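Local coordinates for protein chorismate synthase (Aquifex aeolicus, PDB 1Q1L) that probably catalyses the last step of chorismate biosynthesis, eliminating phosphate from 5-enolpyruvylshikimate-3-phosphate with the help of reduced FMN, at residues A[38-43]-A[148-153]; A[44-49]-A[359-364]; A[166-171]-A[230-235]. All coordinates share one frame; numbering follows the deposited sequence.

In the fold
Helix 37-48, the first helix of the chain, serves two contacts in succession. Its first half meets helix 142-157 in contact 1, closing a loop of about a hundred residues; its second half meets helix 356-379 in contact 2, more than three hundred residues on. The two contacts cross along the chain and touch in space, Lys153 NZ lying 2.7 Å from Glu364 OE1 in a salt bridge. Contact 3, nested inside the long loop closed by contact 2, pairs strands 162-170 and 229-236 and closes a loop of 58 residues. Phe231 and Val233 pack on helix 356-379, so contact 2 adjoins the sheet, whereas contacts 1 and 3 do not touch.

Contact 1. Residues A[38-43]-A[148-153]; sequences EEINHE and VGAVCK
Ala150 sets its methyl group against the backbone of helix 37-48, with CB 3.8 Å from Ile40 CA and 3.6 Å from Glu43 CG. It buries more surface here than any other residue of the two segments. The small side chain lets the helices come close at this point: the CA atoms of Ile40 and Ala150 are 5.3 Å apart, and the short axes approach to 8.6 Å at 121° between their N-to-C directions. Glu43 lays its CB and CG over that methyl, then bends at chi2 (-58°), which turns CD toward Lys153. The two charged side chains meet tip to tip in a salt bridge, Lys153 NZ standing 3.0 Å from Glu43 OE1, the ammonium coming in from above the carboxylate plane, 58° out of it. A water bridges the same pair, donating to Glu43 OE1 at 2.7 Å and accepting from Lys153 NZ. In the beta-alpha-beta sandwich of chorismate synthase, this is a helix-to-helix contact within the helical layer; Val148, on the far side of helix 142-157, touches Ala24 and Leu26 of strand 21-27, and Val151 reaches Leu26 from the flank. Neither charge belongs to the pair alone: Glu43 OE1 also bridges to Arg46, and Lys153 NZ to Glu364 of helix 356-379. At the other end the packing is purely apolar. Ile40 and Val151 run alongside each other in the same direction, Ile40 CD1 4.0 Å from Val151 CG2. Glu39 brings little more than its carbonyl oxygen near Ala150 CB; its OE1 pairs with Lys154 and its OE2 with Ser36 N.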
# COMPACT_ATOMS: atom_id res chain seq x y z
N GLU A 38 27.50 12.31 9.19
CA GLU A 38 28.47 11.48 9.91
C GLU A 38 27.81 10.24 10.52
O GLU A 38 28.38 9.16 10.49
CB GLU A 38 29.18 12.29 10.99
CG GLU A 38 30.01 11.46 11.98
CD GLU A 38 30.86 10.39 11.30
OE1 GLU A 38 31.51 10.69 10.27
OE2 GLU A 38 30.89 9.24 11.80
N GLU A 39 26.62 10.42 11.09
CA GLU A 39 25.90 9.30 11.69
C GLU A 39 25.60 8.27 10.61
O GLU A 39 25.69 7.06 10.83
CB GLU A 39 24.59 9.79 12.31
CG GLU A 39 24.78 10.57 13.60
CD GLU A 39 23.52 11.31 14.02
OE1 GLU A 39 23.24 11.34 15.23
OE2 GLU A 39 22.82 11.86 13.13
N ILE A 40 25.24 8.75 9.42
CA ILE A 40 24.93 7.86 8.32
C ILE A 40 26.21 7.22 7.81
O ILE A 40 26.27 6.00 7.62
CB ILE A 40 24.24 8.62 7.17
CG1 ILE A 40 22.91 9.20 7.67
CG2 ILE A 40 24.03 7.69 5.98
CD1 ILE A 40 22.11 9.95 6.61
N ASN A 41 27.24 8.03 7.62
CA ASN A 41 28.52 7.53 7.15
C ASN A 41 29.09 6.48 8.09
O ASN A 41 29.69 5.50 7.65
CB ASN A 41 29.52 8.68 6.98
CG ASN A 41 29.07 9.69 5.94
OD1 ASN A 41 28.38 9.35 4.98
ND2 ASN A 41 29.49 10.94 6.12
N HIS A 42 28.91 6.67 9.39
CA HIS A 42 29.43 5.70 10.35
C HIS A 42 28.89 4.30 10.04
O HIS A 42 29.64 3.32 10.09
CB HIS A 42 29.05 6.07 11.77
CG HIS A 42 29.66 5.16 12.80
ND1 HIS A 42 29.04 4.85 13.99
CD2 HIS A 42 30.83 4.48 12.80
CE1 HIS A 42 29.80 4.02 14.68
NE2 HIS A 42 30.89 3.78 13.98
N GLU A 43 27.60 4.20 9.73
CA GLU A 43 27.01 2.90 9.43
C GLU A 43 27.53 2.38 8.09
O GLU A 43 27.78 1.18 7.94
CB GLU A 43 25.48 2.99 9.40
CG GLU A 43 24.83 3.27 10.74
CD GLU A 43 25.18 2.23 11.80
OE1 GLU A 43 25.25 1.03 11.46
OE2 GLU A 43 25.36 2.60 12.97
N VAL A 148 19.38 4.24 4.91
CA VAL A 148 18.02 4.47 5.37
C VAL A 148 17.92 3.98 6.81
O VAL A 148 17.30 4.62 7.66
CB VAL A 148 16.99 3.72 4.49
CG1 VAL A 148 15.61 3.71 5.16
CG2 VAL A 148 16.89 4.39 3.11
N GLY A 149 18.54 2.82 7.07
CA GLY A 149 18.52 2.26 8.40
C GLY A 149 19.24 3.11 9.42
O GLY A 149 18.85 3.17 10.59
N ALA A 150 20.30 3.79 9.00
CA ALA A 150 21.05 4.66 9.90
C ALA A 150 20.14 5.76 10.43
O ALA A 150 20.23 6.15 11.60
CB ALA A 150 22.26 5.28 9.17
N VAL A 151 19.26 6.26 9.57
CA VAL A 151 18.33 7.31 9.99
C VAL A 151 17.34 6.74 10.99
O VAL A 151 17.04 7.36 12.02
CB VAL A 151 17.56 7.89 8.76
CG1 VAL A 151 16.60 8.99 9.21
CG2 VAL A 151 18.55 8.45 7.75
N CYS A 152 16.84 5.54 10.71
CA CYS A 152 15.88 4.90 11.60
C CYS A 152 16.50 4.60 12.96
O CYS A 152 15.83 4.70 13.98
CB CYS A 152 15.34 3.64 10.94
SG CYS A 152 14.42 4.01 9.43
N LYS A 153 17.78 4.23 12.96
CA LYS A 153 18.46 3.95 14.23
C LYS A 153 18.53 5.23 15.05
O LYS A 153 18.28 5.22 16.25
CB LYS A 153 19.88 3.45 13.99
CG LYS A 153 20.01 2.02 13.53
CD LYS A 153 21.47 1.60 13.56
CE LYS A 153 21.66 0.16 13.13
NZ LYS A 153 23.10 -0.23 13.16
O HOH W 1 23.63 -0.78 10.38

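Contact 2. Residues A[44-49]-A[359-364]; sequences LRRRQR and ASVVGE
Arg46 grips Glu364 end-on with two nitrogens, NH1 reaching OE1 at 2.7 Å and NH2 reaching OE2 at 2.8 Å. Both oxygens are met on their syn side and lie close to the guanidinium plane, and the two flat groups are only 24° apart. The arginine chain bends at chi3 (62°), which turns NE toward Glu364. The methyls of Val361 lie over one face of the guanidinium, CG2 toward its rim and CG1 4.0 Å from Arg46 NH1. This buried salt bridge is the tight part. NH1 also pairs with Glu43 and NH2 with Glu198, while Glu364 OE2 takes Ser165 and OE1 Lys153. An alanine here would remove the guanidinium and would probably leave Glu43 and Glu198 short of a positive mate and the Glu364 carboxylate freer to turn. Helices 37-48 and 356-379 run roughly antiparallel, 150° between their short axes, in the helical layer of the beta-alpha-beta sandwich; helix 356-379 rests in turn on Phe231 of strand 229-236. Beside the salt bridge, van der Waals touches alone hold the contact: Val361 CG1 lies 4.1 Å from Arg47 CB, and Val362 CG2 is 4.0 Å from Arg47 CD. On this looser side Arg47, a predicted NADP(+)-binding residue, leads its guanidinium away from helix 356-379.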
# COMPACT_ATOMS: atom_id res chain seq x y z
N LEU A 44 27.69 3.27 7.12
CA LEU A 44 28.19 2.85 5.81
C LEU A 44 29.60 2.28 5.96
O LEU A 44 29.97 1.34 5.26
CB LEU A 44 28.20 4.04 4.84
CG LEU A 44 26.81 4.55 4.46
CD1 LEU A 44 26.93 5.74 3.52
CD2 LEU A 44 26.01 3.42 3.81
N ARG A 45 30.37 2.84 6.89
CA ARG A 45 31.74 2.38 7.12
C ARG A 45 31.77 0.98 7.75
O ARG A 45 32.64 0.17 7.42
CB ARG A 45 32.50 3.37 8.01
CG ARG A 45 32.87 4.67 7.30
CD ARG A 45 33.99 5.40 8.03
NE ARG A 45 33.61 5.84 9.37
CZ ARG A 45 32.87 6.92 9.63
NH1 ARG A 45 32.44 7.69 8.65
NH2 ARG A 45 32.56 7.21 10.89
N ARG A 46 30.83 0.69 8.64
CA ARG A 46 30.78 -0.61 9.28
C ARG A 46 30.46 -1.69 8.25
O ARG A 46 31.02 -2.79 8.31
CB ARG A 46 29.72 -0.63 10.39
CG ARG A 46 30.03 0.30 11.56
CD ARG A 46 28.91 0.26 12.59
NE ARG A 46 28.75 -1.08 13.17
CZ ARG A 46 27.58 -1.70 13.30
NH1 ARG A 46 26.46 -1.11 12.89
NH2 ARG A 46 27.53 -2.91 13.85
N ARG A 47 29.57 -1.39 7.31
CA ARG A 47 29.22 -2.37 6.28
C ARG A 47 30.41 -2.64 5.37
O ARG A 47 30.68 -3.79 5.00
CB ARG A 47 28.05 -1.87 5.42
CG ARG A 47 27.49 -2.94 4.48
CD ARG A 47 26.56 -2.35 3.42
NE ARG A 47 27.31 -1.62 2.42
CZ ARG A 47 27.70 -2.12 1.25
NH1 ARG A 47 27.39 -3.36 0.91
NH2 ARG A 47 28.41 -1.37 0.42
N GLN A 48 31.13 -1.58 4.99
CA GLN A 48 32.30 -1.74 4.13
C GLN A 48 33.35 -2.66 4.72
O GLN A 48 33.88 -3.52 4.03
CB GLN A 48 32.94 -0.38 3.84
CG GLN A 48 32.15 0.50 2.89
CD GLN A 48 32.92 1.74 2.47
OE1 GLN A 48 33.27 2.58 3.31
NE2 GLN A 48 33.19 1.85 1.18
N ARG A 49 33.65 -2.48 6.01
CA ARG A 49 34.64 -3.30 6.69
C ARG A 49 34.12 -4.71 6.95
O ARG A 49 34.79 -5.51 7.61
CB ARG A 49 35.05 -2.65 8.02
CG ARG A 49 35.57 -1.23 7.88
CD ARG A 49 36.32 -0.77 9.13
NE ARG A 49 35.68 0.35 9.81
CZ ARG A 49 34.56 0.25 10.54
NH1 ARG A 49 33.96 -0.92 10.68
NH2 ARG A 49 34.05 1.33 11.12
N ALA A 359 26.87 -8.57 6.22
CA ALA A 359 25.47 -8.96 6.29
C ALA A 359 24.86 -8.57 7.62
O ALA A 359 23.79 -7.97 7.67
CB ALA A 359 25.33 -10.47 6.08
N SER A 360 25.56 -8.90 8.71
CA SER A 360 25.07 -8.58 10.04
C SER A 360 24.79 -7.08 10.19
O SER A 360 23.84 -6.69 10.86
CB SER A 360 26.06 -9.04 11.11
OG SER A 360 27.27 -8.30 11.04
N VAL A 361 25.61 -6.24 9.56
CA VAL A 361 25.41 -4.80 9.67
C VAL A 361 24.14 -4.39 8.90
O VAL A 361 23.43 -3.47 9.30
CB VAL A 361 26.62 -4.01 9.12
CG1 VAL A 361 26.29 -2.51 9.11
CG2 VAL A 361 27.85 -4.28 9.99
N VAL A 362 23.88 -5.07 7.79
CA VAL A 362 22.69 -4.78 6.99
C VAL A 362 21.49 -5.30 7.80
O VAL A 362 20.39 -4.73 7.75
CB VAL A 362 22.74 -5.50 5.63
CG1 VAL A 362 21.45 -5.27 4.85
CG2 VAL A 362 23.95 -5.00 4.83
N GLY A 363 21.72 -6.37 8.55
CA GLY A 363 20.65 -6.93 9.36
C GLY A 363 20.18 -5.93 10.41
O GLY A 363 18.99 -5.85 10.71
N GLU A 364 21.13 -5.18 10.96
CA GLU A 364 20.81 -4.18 11.97
C GLU A 364 19.97 -3.09 11.32
O GLU A 364 19.00 -2.61 11.90
CB GLU A 364 22.09 -3.55 12.52
CG GLU A 364 22.98 -4.47 13.33
CD GLU A 364 24.29 -3.80 13.72
OE1 GLU A 364 24.34 -2.55 13.68
OE2 GLU A 364 25.25 -4.52 14.07

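Contact 3. Residues A[166-171]-A[230-235]; sequences FVVSIG and VFEVFA
Val230 O accepts two backbone N-H groups, from Val168 at 2.8 Å and from Ser169 at 3.3 Å. Both residues face Val230, which makes this a classic beta bulge and shifts the register by one between Val167 and Ser169. The bond from Val168 is the straighter, 170° at the hydrogen against 138° for Ser169. Val230 N in turn gives its hydrogen to Ser169 O at 2.9 Å. Past the bulge the antiparallel pairing is regular: Phe166 and Glu232 form a hydrogen-bonded pair, with Glu232 N donating to Phe166 O at 3.1 Å and Phe166 N to Glu232 O. These are neighbouring strands of the five-stranded antiparallel sheet in the beta-alpha-beta sandwich, and Phe231 and Val233 bond through their backbones to strand 317-323 on the other side. The Glu232 carboxylate is buried but well supplied, OE1 bonded to Tyr183 and OE2 bridged to Arg320 and Lys181. Its OE1 also sits at the edge of the Phe166 ring, 3.2 Å from CE1. With CG1 anti to the carbonyl carbon (chi1 -60°), Val168 lays that methyl on Glu232 CG at 3.6 Å, and its CG2 meets Val230 CG1. Phe231 projects to the opposite face from Glu232, toward Ala359 and Ser360 of helix 356-379.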
# COMPACT_ATOMS: atom_id res chain seq x y z
N PHE A 166 26.05 -9.44 15.99
CA PHE A 166 27.35 -10.08 16.05
C PHE A 166 27.28 -11.42 15.35
O PHE A 166 26.22 -12.05 15.32
CB PHE A 166 27.81 -10.25 17.51
CG PHE A 166 26.75 -10.83 18.40
CD1 PHE A 166 26.49 -12.19 18.41
CD2 PHE A 166 25.99 -10.00 19.22
CE1 PHE A 166 25.48 -12.72 19.21
CE2 PHE A 166 24.98 -10.52 20.02
CZ PHE A 166 24.73 -11.88 20.02
N VAL A 167 28.39 -11.84 14.76
CA VAL A 167 28.45 -13.11 14.05
C VAL A 167 28.59 -14.27 15.04
O VAL A 167 29.32 -14.17 16.02
CB VAL A 167 29.65 -13.13 13.07
CG1 VAL A 167 29.72 -14.46 12.35
CG2 VAL A 167 29.50 -11.99 12.08
N VAL A 168 27.89 -15.37 14.77
CA VAL A 168 27.95 -16.53 15.66
C VAL A 168 28.56 -17.76 14.98
O VAL A 168 28.86 -18.75 15.64
CB VAL A 168 26.56 -16.90 16.20
CG1 VAL A 168 25.99 -15.73 16.98
CG2 VAL A 168 25.64 -17.28 15.06
N SER A 169 28.74 -17.68 13.67
CA SER A 169 29.33 -18.79 12.92
C SER A 169 29.71 -18.38 11.51
O SER A 169 29.01 -17.59 10.86
CB SER A 169 28.35 -19.97 12.86
OG SER A 169 27.22 -19.66 12.05
N ILE A 170 30.84 -18.90 11.04
CA ILE A 170 31.34 -18.65 9.69
C ILE A 170 31.78 -20.02 9.20
O ILE A 170 32.69 -20.63 9.77
CB ILE A 170 32.58 -17.73 9.69
CG1 ILE A 170 32.19 -16.33 10.18
CG2 ILE A 170 33.15 -17.63 8.27
CD1 ILE A 170 33.35 -15.35 10.17
N GLY A 171 31.13 -20.51 8.15
CA GLY A 171 31.47 -21.82 7.65
C GLY A 171 31.10 -22.84 8.70
O GLY A 171 30.07 -22.69 9.36
N VAL A 230 26.23 -17.21 10.04
CA VAL A 230 25.03 -16.93 10.80
C VAL A 230 25.31 -15.81 11.78
O VAL A 230 26.37 -15.78 12.41
CB VAL A 230 24.56 -18.17 11.58
CG1 VAL A 230 23.36 -17.81 12.44
CG2 VAL A 230 24.21 -19.29 10.62
N PHE A 231 24.38 -14.88 11.90
CA PHE A 231 24.54 -13.80 12.86
C PHE A 231 23.23 -13.56 13.60
O PHE A 231 22.17 -14.02 13.18
CB PHE A 231 25.00 -12.50 12.20
CG PHE A 231 24.09 -12.02 11.11
CD1 PHE A 231 24.25 -12.45 9.80
CD2 PHE A 231 23.07 -11.11 11.40
CE1 PHE A 231 23.41 -11.98 8.79
CE2 PHE A 231 22.23 -10.64 10.39
CZ PHE A 231 22.40 -11.08 9.09
N GLU A 232 23.32 -12.88 14.74
CA GLU A 232 22.14 -12.58 15.52
C GLU A 232 22.03 -11.07 15.62
O GLU A 232 23.03 -10.37 15.83
CB GLU A 232 22.25 -13.23 16.91
CG GLU A 232 22.58 -14.73 16.84
CD GLU A 232 22.62 -15.43 18.18
OE1 GLU A 232 23.02 -14.81 19.19
OE2 GLU A 232 22.26 -16.63 18.22
N VAL A 233 20.82 -10.57 15.43
CA VAL A 233 20.57 -9.14 15.51
C VAL A 233 19.61 -8.94 16.65
O VAL A 233 18.68 -9.72 16.81
CB VAL A 233 19.90 -8.61 14.21
CG1 VAL A 233 19.85 -7.08 14.24
CG2 VAL A 233 20.65 -9.10 13.01
N PHE A 234 19.82 -7.90 17.44
CA PHE A 234 18.93 -7.65 18.56
C PHE A 234 18.59 -6.18 18.67
O PHE A 234 19.27 -5.32 18.11
CB PHE A 234 19.60 -8.11 19.87
CG PHE A 234 20.80 -7.30 20.25
CD1 PHE A 234 20.66 -6.10 20.95
CD2 PHE A 234 22.08 -7.70 19.87
CE1 PHE A 234 21.77 -5.32 21.26
CE2 PHE A 234 23.18 -6.92 20.17
CZ PHE A 234 23.03 -5.73 20.87
N ALA A 235 17.51 -5.91 19.39
CA ALA A 235 17.06 -4.55 19.65
C ALA A 235 16.68 -4.54 21.13
O ALA A 235 15.94 -5.42 21.58
CB ALA A 235 15.84 -4.21 18.79